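Local coordinates for centrosomal protein 120 (PDB 6EWH) that probably works at centrioles and basal bodies in the formation of cilia, this chain being its second C2 domain, at residues A[58-63]-A[77-82]; A[111-116]-A[121-126]. The protein carries 1 engineered substitution. One frame throughout, in Å; residues are numbered along the deposited sequence.

Contact 1 (A[58-63]-A[77-82]); sequences SEFFFY and HNLLSP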
ATOM      1  N   SER A  58       3.578 -14.718  17.608  1.00 71.86           N
ATOM      2  CA  SER A  58       2.732 -14.370  16.477  1.00 64.06           C
ATOM      3  C   SER A  58       2.215 -12.948  16.655  1.00 53.77           C
ATOM      4  O   SER A  58       1.181 -12.708  17.289  1.00 47.29           O
ATOM      5  CB  SER A  58       1.579 -15.363  16.325  1.00 67.10           C
ATOM      6  OG  SER A  58       0.634 -15.204  17.366  1.00 70.08           O
ATOM      7  N   GLU A  59       2.972 -11.998  16.122  1.00 44.07           N
ATOM      8  CA  GLU A  59       2.586 -10.597  16.055  1.00 39.00           C
ATOM      9  C   GLU A  59       2.784 -10.176  14.606  1.00 31.82           C
ATOM     10  O   GLU A  59       3.889 -10.295  14.075  1.00 36.11           O
ATOM     11  CB  GLU A  59       3.474  -9.781  16.991  1.00 44.28           C
ATOM     12  CG  GLU A  59       3.314  -8.295  16.890  1.00 51.71           C
ATOM     13  CD  GLU A  59       3.866  -7.576  18.109  1.00 55.96           C
ATOM     14  OE1 GLU A  59       3.277  -7.727  19.201  1.00 58.81           O
ATOM     15  OE2 GLU A  59       4.888  -6.869  17.981  1.00 49.79           O
ATOM     16  N   PHE A  60       1.714  -9.730  13.960  1.00 27.29           N
ATOM     17  CA  PHE A  60       1.704  -9.546  12.516  1.00 25.87           C
ATOM     18  C   PHE A  60       1.496  -8.073  12.197  1.00 26.68           C
ATOM     19  O   PHE A  60       0.878  -7.336  12.968  1.00 28.35           O
ATOM     20  CB  PHE A  60       0.601 -10.402  11.863  1.00 26.33           C
ATOM     21  CG  PHE A  60       0.661 -11.854  12.258  1.00 26.38           C
ATOM     22  CD1 PHE A  60       1.428 -12.753  11.524  1.00 30.70           C
ATOM     23  CD2 PHE A  60      -0.038 -12.319  13.359  1.00 30.70           C
ATOM     24  CE1 PHE A  60       1.491 -14.094  11.886  1.00 31.25           C
ATOM     25  CE2 PHE A  60       0.027 -13.664  13.726  1.00 33.25           C
ATOM     26  CZ  PHE A  60       0.791 -14.545  12.981  1.00 32.40           C
ATOM     27  N   PHE A  61       2.039  -7.636  11.063  1.00 22.99           N
ATOM     28  CA  PHE A  61       1.903  -6.245  10.660  1.00 22.22           C
ATOM     29  C   PHE A  61       2.128  -6.175   9.158  1.00 23.03           C
ATOM     30  O   PHE A  61       2.618  -7.125   8.539  1.00 23.07           O
ATOM     31  CB  PHE A  61       2.904  -5.338  11.393  1.00 25.37           C
ATOM     32  CG  PHE A  61       4.345  -5.696  11.137  1.00 25.94           C
ATOM     33  CD1 PHE A  61       4.973  -6.674  11.897  1.00 28.85           C
ATOM     34  CD2 PHE A  61       5.061  -5.061  10.132  1.00 25.70           C
ATOM     35  CE1 PHE A  61       6.299  -7.019  11.656  1.00 27.30           C
ATOM     36  CE2 PHE A  61       6.389  -5.401   9.882  1.00 24.81           C
ATOM     37  CZ  PHE A  61       7.002  -6.383  10.645  1.00 25.64           C
ATOM     38  N   PHE A  62       1.755  -5.047   8.574  1.00 20.89           N
ATOM     39  CA  PHE A  62       1.997  -4.817   7.155  1.00 23.38           C
ATOM     40  C   PHE A  62       3.187  -3.895   6.949  1.00 21.48           C
ATOM     41  O   PHE A  62       3.414  -2.957   7.722  1.00 23.76           O
ATOM     42  CB  PHE A  62       0.751  -4.259   6.460  1.00 23.17           C
ATOM     43  CG  PHE A  62      -0.430  -5.175   6.577  1.00 21.41           C
ATOM     44  CD1 PHE A  62      -0.535  -6.297   5.767  1.00 21.66           C
ATOM     45  CD2 PHE A  62      -1.403  -4.943   7.538  1.00 23.93           C
ATOM     46  CE1 PHE A  62      -1.610  -7.167   5.903  1.00 27.22           C
ATOM     47  CE2 PHE A  62      -2.478  -5.803   7.677  1.00 25.91           C
ATOM     48  CZ  PHE A  62      -2.585  -6.916   6.859  1.00 25.39           C
ATOM     49  N   TYR A  63       3.952  -4.179   5.893  1.00 21.43           N
ATOM     50  CA  TYR A  63       5.090  -3.362   5.509  1.00 22.47           C
ATOM     51  C   TYR A  63       4.969  -2.979   4.045  1.00 23.35           C
ATOM     52  O   TYR A  63       4.602  -3.809   3.204  1.00 23.35           O
ATOM     53  CB  TYR A  63       6.429  -4.111   5.702  1.00 25.07           C
ATOM     54  CG  TYR A  63       7.535  -3.462   4.909  1.00 23.95           C
ATOM     55  CD1 TYR A  63       8.179  -2.330   5.396  1.00 27.60           C
ATOM     56  CD2 TYR A  63       7.897  -3.939   3.648  1.00 24.30           C
ATOM     57  CE1 TYR A  63       9.163  -1.695   4.670  1.00 29.90           C
ATOM     58  CE2 TYR A  63       8.885  -3.296   2.907  1.00 24.23           C
ATOM     59  CZ  TYR A  63       9.513  -2.182   3.430  1.00 29.17           C
ATOM     60  OH  TYR A  63      10.501  -1.540   2.720  1.00 34.25           O
ATOM     61  N   HIS A  77      -2.496  -9.508  16.570  1.00 30.28           N
ATOM     62  CA  HIS A  77      -2.278 -10.905  16.919  1.00 36.24           C
ATOM     63  C   HIS A  77      -3.265 -11.855  16.258  1.00 37.64           C
ATOM     64  O   HIS A  77      -2.901 -12.991  15.946  1.00 38.39           O
ATOM     65  CB  HIS A  77      -2.348 -11.081  18.443  1.00 45.90           C
ATOM     66  CG  HIS A  77      -2.354 -12.510  18.895  1.00 59.85           C
ATOM     67  ND1 HIS A  77      -1.336 -13.392  18.602  1.00 63.05           N
ATOM     68  CD2 HIS A  77      -3.252 -13.205  19.634  1.00 65.23           C
ATOM     69  CE1 HIS A  77      -1.610 -14.570  19.134  1.00 66.82           C
ATOM     70  NE2 HIS A  77      -2.767 -14.484  19.766  1.00 65.13           N
ATOM     71  N   ASN A  78      -4.495 -11.411  16.017  1.00 37.06           N
ATOM     72  CA  ASN A  78      -5.575 -12.294  15.579  1.00 35.63           C
ATOM     73  C   ASN A  78      -5.516 -12.449  14.061  1.00 34.57           C
ATOM     74  O   ASN A  78      -6.185 -11.748  13.304  1.00 38.65           O
ATOM     75  CB  ASN A  78      -6.918 -11.733  16.026  1.00 34.66           C
ATOM     76  CG  ASN A  78      -8.020 -12.770  15.989  1.00 39.96           C
ATOM     77  OD1 ASN A  78      -7.956 -13.727  15.220  1.00 38.29           O
ATOM     78  ND2 ASN A  78      -9.043 -12.582  16.823  1.00 44.94           N
ATOM     79  N   LEU A  79      -4.701 -13.399  13.616  1.00 32.22           N
ATOM     80  CA  LEU A  79      -4.564 -13.627  12.178  1.00 31.58           C
ATOM     81  C   LEU A  79      -5.806 -14.283  11.587  1.00 30.51           C
ATOM     82  O   LEU A  79      -6.218 -13.958  10.463  1.00 29.85           O
ATOM     83  CB  LEU A  79      -3.324 -14.470  11.903  1.00 30.85           C
ATOM     84  CG  LEU A  79      -2.867 -14.424  10.447  1.00 37.03           C
ATOM     85  CD1 LEU A  79      -2.285 -13.049  10.138  1.00 37.27           C
ATOM     86  CD2 LEU A  79      -1.854 -15.501  10.192  1.00 44.35           C
ATOM     87  N   LEU A  80      -6.410 -15.223  12.319  1.00 30.32           N
ATOM     88  CA  LEU A  80      -7.600 -15.905  11.829  1.00 32.60           C
ATOM     89  C   LEU A  80      -8.810 -14.979  11.768  1.00 30.62           C
ATOM     90  O   LEU A  80      -9.667 -15.137  10.892  1.00 33.32           O
ATOM     91  CB  LEU A  80      -7.892 -17.125  12.711  1.00 37.57           C
ATOM     92  CG  LEU A  80      -9.103 -17.995  12.372  1.00 43.27           C
ATOM     93  CD1 LEU A  80      -9.006 -18.496  10.941  1.00 53.33           C
ATOM     94  CD2 LEU A  80      -9.220 -19.170  13.342  1.00 50.58           C
ATOM     95  N   SER A  81      -8.900 -14.004  12.669  1.00 31.05           N
ATOM     96  CA  SER A  81     -10.011 -13.057  12.687  1.00 30.66           C
ATOM     97  C   SER A  81      -9.430 -11.662  12.875  1.00 34.15           C
ATOM     98  O   SER A  81      -9.438 -11.117  13.988  1.00 33.98           O
ATOM     99  CB  SER A  81     -11.037 -13.412  13.769  1.00 36.28           C
ATOM    100  OG  SER A  81     -12.241 -12.708  13.530  1.00 38.70           O
ATOM    101  N   PRO A  82      -8.922 -11.056  11.798  1.00 30.89           N
ATOM    102  CA  PRO A  82      -8.114  -9.835  11.933  1.00 28.94           C
ATOM    103  C   PRO A  82      -8.842  -8.736  12.675  1.00 29.56           C
ATOM    104  O   PRO A  82     -10.018  -8.463  12.432  1.00 31.58           O
ATOM    105  CB  PRO A  82      -7.837  -9.439  10.480  1.00 28.26           C
ATOM    106  CG  PRO A  82      -7.824 -10.744   9.763  1.00 28.10           C
ATOM    107  CD  PRO A  82      -8.940 -11.545  10.408  1.00 30.40           C
TER
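Ser-58 and Phe-60, on an extended run leading into strand 60-66, meet His-77 and Leu-79 of an irregular loop, which turns tightly at Asn-78 in an inverse gamma turn; the hydrogen bond between the two segments comes from a side chain, not from paired backbones. The polar half of the contact belongs to the imidazole. ND1 of His-77 donates to the carbonyl O of Ser-58 at 2.9 Å, and the bond is almost straight (172° at the hydrogen). The acceptor lies in the ring plane at its edge, and the donor in turn lies in the carbonyl plane, so the bond fixes how the imidazole is turned. Ser-58 is poorly ordered; its OG bonds to the carbonyl of Ala-55, just upstream. The apolar half is Leu-79 laid against the Phe-60 ring. CD1 of Leu-79 sits over one face, 3.9 Å from the ring centroid and 14° off the normal, a CH-pi contact, while CD2 comes within 4.0 Å of CZ of Phe-60. The two side chains cross at about a right angle. CG anti to the backbone N (chi1 -163°) turns the Leu-79 branch toward Phe-60, and the second torsion sets both methyls on the ring. The carbonyl O of His-77 reaches the ring differently, at its edge, 3.7 Å from CE2 of Phe-60. Within the loop, OD1 of Asn-78 accepts from the backbone N of Ser-81, an Asx motif in which the N-H comes from above the carbonyl plane. Phe-60 also packs on Cys-116 of strand 110-116, and Leu-79 on Val-47. The chemistry therefore divides: an exposed histidine, whose ND1 must carry a proton to make its bond, ties the loop to the Ser-58 carbonyl, while a leucine on an aromatic face closes the buried side.

Contact 2 (A[111-116]-A[121-126]); sequences QIHLCC and LGSTDV
Ile-112 O is gripped twice from the opposite strand: the backbone N of Thr-124 donates to it at 2.9 Å, and CA of Ser-123 adds a CA-H...O contact at 3.1 Å. Ile-112 N returns a bond to Thr-124 O, completing an antiparallel hydrogen-bonded pair. Farther along, Leu-114 O takes the N-H of Leu-121 at 2.8 Å while Leu-114 N donates to Gly-122 O; two residues thus face one, a classic beta bulge. In the non-hydrogen-bonded pair between these, CB of Ser-123 lies 3.6 Å from the centroid of the His-113 ring, squarely over its face. His-113 CG stands anti to its own carbonyl carbon (chi1 -72°), which lays the ring across Ser-123, and ND1 is hydrogen-bonded to OG of Ser-120. Losing the imidazole to an alanine here would probably uncover Ser-123 CB and leave Ser-120 OG without this partner. On the other face, CD1 of Ile-112 meets CG2 of Val-126 at 3.9 Å. Strand 119-126 is outermost in the four-stranded sheet within this chain, and 110-116 lies between it and strand 60-66; the buried face packs on the second sheet, Ile-112 on Leu-172 and Val-174 of strand 171-180, Val-126 on Val-176 and on Phe-149 of strand 143-150.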
ATOM      1  N   GLN A 111       4.377  -2.845  -3.260  1.00 27.67           N
ATOM      2  CA  GLN A 111       4.327  -4.213  -2.759  0.51 30.08           C
ATOM      3  C   GLN A 111       4.066  -4.176  -1.260  1.00 24.89           C
ATOM      4  O   GLN A 111       4.926  -3.776  -0.471  1.00 29.15           O
ATOM      5  CB  GLN A 111       5.595  -4.993  -3.098  0.51 33.78           C
ATOM      6  CG  GLN A 111       5.578  -5.566  -4.508  0.51 42.79           C
ATOM      7  CD  GLN A 111       6.808  -6.395  -4.819  0.51 45.92           C
ATOM      8  OE1 GLN A 111       7.915  -6.074  -4.385  0.51 45.01           O
ATOM      9  NE2 GLN A 111       6.620  -7.471  -5.573  0.51 48.18           N
ATOM     10  N   ILE A 112       2.871  -4.596  -0.865  1.00 23.72           N
ATOM     11  CA  ILE A 112       2.495  -4.594   0.549  1.00 21.62           C
ATOM     12  C   ILE A 112       2.663  -6.008   1.078  1.00 23.46           C
ATOM     13  O   ILE A 112       2.086  -6.953   0.529  1.00 25.06           O
ATOM     14  CB  ILE A 112       1.064  -4.087   0.752  1.00 22.88           C
ATOM     15  CG1 ILE A 112       0.940  -2.652   0.225  1.00 23.84           C
ATOM     16  CG2 ILE A 112       0.684  -4.194   2.232  1.00 23.16           C
ATOM     17  CD1 ILE A 112      -0.480  -2.134   0.238  1.00 26.35           C
ATOM     18  N   HIS A 113       3.445  -6.153   2.143  1.00 21.72           N
ATOM     19  CA  HIS A 113       3.784  -7.450   2.710  1.00 24.12           C
ATOM     20  C   HIS A 113       3.055  -7.642   4.026  1.00 24.12           C
ATOM     21  O   HIS A 113       3.010  -6.730   4.859  1.00 25.05           O
ATOM     22  CB  HIS A 113       5.285  -7.526   2.998  1.00 23.60           C
ATOM     23  CG  HIS A 113       6.131  -7.622   1.770  1.00 24.34           C
ATOM     24  ND1 HIS A 113       6.743  -8.794   1.381  1.00 26.05           N
ATOM     25  CD2 HIS A 113       6.453  -6.699   0.833  1.00 26.44           C
ATOM     26  CE1 HIS A 113       7.413  -8.586   0.261  1.00 31.62           C
ATOM     27  NE2 HIS A 113       7.250  -7.324  -0.095  1.00 28.13           N
ATOM     28  N   LEU A 114       2.516  -8.837   4.229  1.00 23.14           N
ATOM     29  CA  LEU A 114       2.130  -9.276   5.560  1.00 22.90           C
ATOM     30  C   LEU A 114       3.355  -9.910   6.204  1.00 25.77           C
ATOM     31  O   LEU A 114       3.962 -10.819   5.623  1.00 25.67           O
ATOM     32  CB  LEU A 114       0.996 -10.296   5.499  1.00 24.39           C
ATOM     33  CG  LEU A 114       0.695 -10.986   6.833  1.00 23.83           C
ATOM     34  CD1 LEU A 114       0.133  -9.988   7.844  1.00 27.61           C
ATOM     35  CD2 LEU A 114      -0.259 -12.196   6.657  1.00 27.20           C
ATOM     36  N   CYS A 115       3.738  -9.419   7.379  1.00 24.40           N
ATOM     37  CA  CYS A 115       4.980  -9.835   8.012  1.00 24.48           C
ATOM     38  C   CYS A 115       4.729 -10.389   9.403  1.00 26.99           C
ATOM     39  O   CYS A 115       3.750 -10.043  10.067  1.00 28.61           O
ATOM     40  CB  CYS A 115       5.934  -8.660   8.157  1.00 24.57           C
ATOM     41  SG  CYS A 115       6.429  -8.009   6.577  1.00 28.49           S
ATOM     42  N   CYS A 116       5.638 -11.263   9.832  1.00 29.61           N
ATOM     43  CA  CYS A 116       5.742 -11.677  11.225  1.00 31.15           C
ATOM     44  C   CYS A 116       7.220 -11.653  11.572  1.00 29.04           C
ATOM     45  O   CYS A 116       8.004 -12.384  10.962  1.00 31.35           O
ATOM     46  CB  CYS A 116       5.174 -13.080  11.421  1.00 33.76           C
ATOM     47  SG  CYS A 116       5.216 -13.624  13.153  1.00 38.69           S
ATOM     48  N   LEU A 121       5.251 -13.196   5.009  1.00 24.97           N
ATOM     49  CA  LEU A 121       4.357 -14.317   4.774  1.00 27.52           C
ATOM     50  C   LEU A 121       3.648 -14.222   3.437  1.00 29.86           C
ATOM     51  O   LEU A 121       3.111 -15.222   2.953  1.00 28.18           O
ATOM     52  CB  LEU A 121       3.301 -14.345   5.873  1.00 26.25           C
ATOM     53  CG  LEU A 121       3.833 -14.607   7.280  1.00 31.17           C
ATOM     54  CD1 LEU A 121       2.703 -14.524   8.287  1.00 33.75           C
ATOM     55  CD2 LEU A 121       4.494 -15.972   7.328  1.00 37.27           C
ATOM     56  N   GLY A 122       3.620 -13.054   2.831  1.00 28.09           N
ATOM     57  CA  GLY A 122       2.934 -12.910   1.572  1.00 27.05           C
ATOM     58  C   GLY A 122       2.915 -11.456   1.184  1.00 26.87           C
ATOM     59  O   GLY A 122       3.129 -10.587   2.034  1.00 25.45           O
ATOM     60  N   SER A 123       2.682 -11.174  -0.093  1.00 27.02           N
ATOM     61  CA  SER A 123       2.656  -9.795  -0.539  1.00 26.47           C
ATOM     62  C   SER A 123       1.624  -9.636  -1.640  1.00 25.10           C
ATOM     63  O   SER A 123       1.166 -10.607  -2.249  1.00 26.53           O
ATOM     64  CB  SER A 123       4.038  -9.323  -1.004  1.00 30.33           C
ATOM     65  OG  SER A 123       4.431 -10.019  -2.174  1.00 32.67           O
ATOM     66  N   THR A 124       1.260  -8.394  -1.897  1.00 26.78           N
ATOM     67  CA  THR A 124       0.343  -8.115  -2.987  1.00 27.63           C
ATOM     68  C   THR A 124       0.813  -6.859  -3.704  1.00 26.67           C
ATOM     69  O   THR A 124       1.434  -5.979  -3.104  1.00 27.19           O
ATOM     70  CB  THR A 124      -1.113  -8.004  -2.491  1.00 28.77           C
ATOM     71  OG1 THR A 124      -2.003  -7.996  -3.613  1.00 31.58           O
ATOM     72  CG2 THR A 124      -1.323  -6.731  -1.673  1.00 28.48           C
ATOM     73  N   ASP A 125       0.534  -6.805  -5.002  1.00 30.11           N
ATOM     74  CA  ASP A 125       0.930  -5.696  -5.860  1.00 26.53           C
ATOM     75  C   ASP A 125      -0.220  -4.711  -5.969  1.00 28.79           C
ATOM     76  O   ASP A 125      -1.329  -5.090  -6.364  1.00 28.64           O
ATOM     77  CB  ASP A 125       1.213  -6.213  -7.274  1.00 31.42           C
ATOM     78  CG  ASP A 125       2.608  -6.749  -7.438  1.00 50.87           C
ATOM     79  OD1 ASP A 125       3.156  -7.296  -6.465  1.00 55.51           O
ATOM     80  OD2 ASP A 125       3.160  -6.612  -8.550  1.00 60.21           O
ATOM     81  N   VAL A 126       0.054  -3.444  -5.665  1.00 27.19           N
ATOM     82  CA  VAL A 126      -0.938  -2.379  -5.764  1.00 29.35           C
ATOM     83  C   VAL A 126      -0.426  -1.356  -6.768  1.00 27.15           C
ATOM     84  O   VAL A 126       0.611  -0.721  -6.545  1.00 33.40           O
ATOM     85  CB  VAL A 126      -1.212  -1.734  -4.401  1.00 31.15           C
ATOM     86  CG1 VAL A 126      -2.249  -0.652  -4.548  1.00 35.92           C
ATOM     87  CG2 VAL A 126      -1.683  -2.799  -3.411  1.00 33.66           C
TER

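After the first strands of the six-stranded sheet and helix 50-54, the chain enters strand 60-66, passes through strand 69-72, and contact 1 closes that excursion by bringing 77-82 back beside the start of the strand. It then crosses into the other sheet as strand 87-95, follows helix 97-105, and returns for contact 2, a hairpin with a short connection. The two contacts stand in series, neither nested nor crossed. Their centres are about 12 Å apart, yet strands 60-66 and 110-116 are neighbours: Phe-61 O and Cys-115 N are 2.8 Å apart, a probable hydrogen bond. Contact 1 thus fastens a loop at one end of the four-stranded sheet, and contact 2 joins its border strand to the interior.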